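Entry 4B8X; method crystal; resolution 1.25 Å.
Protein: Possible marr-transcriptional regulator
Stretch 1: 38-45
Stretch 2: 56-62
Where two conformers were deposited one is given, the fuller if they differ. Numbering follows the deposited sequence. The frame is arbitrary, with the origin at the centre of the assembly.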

# COMPACT_ATOMS: atom_id res chain seq x y z
N TYR A 38 -3.42 12.44 -7.54
CA TYR A 38 -2.90 13.62 -6.88
C TYR A 38 -1.38 13.64 -6.95
O TYR A 38 -0.80 14.67 -7.28
CB TYR A 38 -3.42 13.66 -5.43
CG TYR A 38 -2.69 14.65 -4.57
CD1 TYR A 38 -3.03 16.00 -4.61
CD2 TYR A 38 -1.66 14.25 -3.73
CE1 TYR A 38 -2.33 16.91 -3.85
CE2 TYR A 38 -0.95 15.15 -2.97
CZ TYR A 38 -1.30 16.48 -3.02
OH TYR A 38 -0.60 17.36 -2.26
N GLU A 39 -0.75 12.52 -6.64
CA GLU A 39 0.71 12.48 -6.64
C GLU A 39 1.28 12.78 -8.02
O GLU A 39 2.32 13.42 -8.15
CB GLU A 39 1.21 11.13 -6.16
CG GLU A 39 0.90 10.81 -4.70
CD GLU A 39 1.23 9.36 -4.34
OE1 GLU A 39 0.60 8.39 -4.84
OE2 GLU A 39 2.13 9.20 -3.53
N ALA A 40 0.61 12.32 -9.06
CA ALA A 40 1.08 12.60 -10.43
C ALA A 40 1.01 14.11 -10.74
O ALA A 40 1.93 14.68 -11.36
CB ALA A 40 0.28 11.80 -11.44
N LEU A 41 -0.08 14.76 -10.34
CA LEU A 41 -0.21 16.20 -10.53
C LEU A 41 0.89 16.94 -9.77
O LEU A 41 1.50 17.88 -10.30
CB LEU A 41 -1.56 16.73 -10.07
CG LEU A 41 -2.77 16.30 -10.90
CD1 LEU A 41 -4.06 16.73 -10.25
CD2 LEU A 41 -2.67 16.87 -12.31
N VAL A 42 1.16 16.57 -8.52
CA VAL A 42 2.18 17.25 -7.75
C VAL A 42 3.53 17.10 -8.48
O VAL A 42 4.29 18.06 -8.59
CB VAL A 42 2.29 16.69 -6.30
CG1 VAL A 42 3.51 17.30 -5.62
CG2 VAL A 42 1.03 17.00 -5.53
N LEU A 43 3.85 15.90 -8.97
CA LEU A 43 5.10 15.69 -9.68
C LEU A 43 5.22 16.68 -10.83
O LEU A 43 6.28 17.28 -11.06
CB LEU A 43 5.15 14.25 -10.18
CG LEU A 43 6.36 13.84 -11.02
CD1 LEU A 43 7.69 14.01 -10.31
CD2 LEU A 43 6.20 12.40 -11.51
N LEU A 44 4.15 16.82 -11.62
CA LEU A 44 4.20 17.75 -12.75
C LEU A 44 4.45 19.20 -12.30
O LEU A 44 5.13 19.95 -13.00
CB LEU A 44 2.93 17.62 -13.59
CG LEU A 44 2.77 16.28 -14.31
CD1 LEU A 44 1.41 16.24 -14.99
CD2 LEU A 44 3.91 16.06 -15.31
N THR A 45 3.91 19.61 -11.16
CA THR A 45 4.12 20.97 -10.66
C THR A 45 5.55 21.24 -10.20
O THR A 45 5.88 22.39 -9.95
CB THR A 45 3.13 21.40 -9.56
OG1 THR A 45 3.38 20.65 -8.37
CG2 THR A 45 1.69 21.26 -9.99
N LYS A 56 8.99 8.67 -17.61
CA LYS A 56 9.59 9.31 -16.45
C LYS A 56 8.62 9.39 -15.27
O LYS A 56 9.02 9.22 -14.11
CB LYS A 56 10.09 10.71 -16.82
N ILE A 57 7.34 9.63 -15.55
CA ILE A 57 6.35 9.60 -14.50
C ILE A 57 6.30 8.22 -13.83
O ILE A 57 6.27 8.11 -12.61
CB ILE A 57 4.96 9.96 -15.06
CG1 ILE A 57 4.91 11.42 -15.58
CG2 ILE A 57 3.90 9.74 -13.98
CD1 ILE A 57 3.66 11.78 -16.37
N GLY A 58 6.33 7.15 -14.62
CA GLY A 58 6.37 5.80 -14.04
C GLY A 58 7.57 5.51 -13.17
O GLY A 58 7.45 4.82 -12.15
N GLU A 59 8.74 6.01 -13.61
CA GLU A 59 9.99 5.82 -12.88
C GLU A 59 9.94 6.55 -11.55
O GLU A 59 10.35 6.00 -10.53
CB GLU A 59 11.19 6.33 -13.69
CG GLU A 59 11.53 5.47 -14.89
CD GLU A 59 12.31 6.23 -15.95
OE1 GLU A 59 13.27 6.95 -15.60
OE2 GLU A 59 11.95 6.10 -17.13
N ARG A 60 9.44 7.77 -11.56
CA ARG A 60 9.41 8.60 -10.37
C ARG A 60 8.35 8.14 -9.38
O ARG A 60 8.59 8.22 -8.17
CB ARG A 60 9.15 10.06 -10.75
CG ARG A 60 10.33 10.74 -11.42
CD ARG A 60 11.38 11.14 -10.39
N LEU A 61 7.21 7.65 -9.86
CA LEU A 61 6.13 7.15 -9.00
C LEU A 61 6.21 5.63 -8.70
O LEU A 61 5.49 5.10 -7.84
CB LEU A 61 4.76 7.51 -9.59
CG LEU A 61 4.51 9.00 -9.84
CD1 LEU A 61 3.17 9.25 -10.51
CD2 LEU A 61 4.61 9.75 -8.53
N MET A 62 7.10 4.94 -9.41
CA MET A 62 7.29 3.50 -9.23
C MET A 62 6.00 2.72 -9.42
O MET A 62 5.64 1.87 -8.62
CB MET A 62 7.97 3.19 -7.89
CG MET A 62 9.37 3.75 -7.86
SD MET A 62 10.43 2.89 -9.03
CE MET A 62 10.68 1.32 -8.22

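Two helical segments cross steeply, their N-to-C directions 110° apart and their axes no closer than 10.9 Å, a spacing that leaves room for leucine and isoleucine side chains between them. The contact is small, 272 Å² summed over both sides, and wholly one of packing: no hydrogen bond joins the stretches among the atoms modelled. The main bump from the first helix is Leu 43. Its CB points toward the second helix, and with chi1 t and chi2 p its CD2 methyl settles into a hollow lined by successive turns of that helix: 3.8 Å from Arg 60 CB, 4.1 Å from Ile 57 CA and 4.1 Å from Leu 61 CG. Ile 57 CG2 lies 4.3 Å from the same Leu 43 CD2. Leu 61 returns the fit. Its CB also points toward its partner, and the m, t rotamer carries CD1 over the small residue Ala 40, 3.9 Å from Ala 40 CA and 4.0 Å from Ala 40 CB. Alanine suits this place because its short side chain lets the leucine methyl come close to the backbone; the nearest CA pair across the stretches, Ala 40 CA to Ile 57 CA, is 7.3 Å apart. The other methyl, Leu 61 CD2, lies against the aliphatic base of Glu 39, 4.4 Å from Glu 39 CB, while Glu 39 OE1 and Glu 39 OE2 each lie 5.6 Å from Leu 61 CD2, beyond contact. Ile 57 and Leu 44 start sideways, but their ends come nearer, and Leu 44 CD2 meets Ile 57 CD1 at 4.4 Å, a looser apolar touch between two buried residues. Arg 60, exposed, contributes its CB at the margin; its side chain is modelled only to CD. Gly 58 takes no part: a CB there would point away from the first helix.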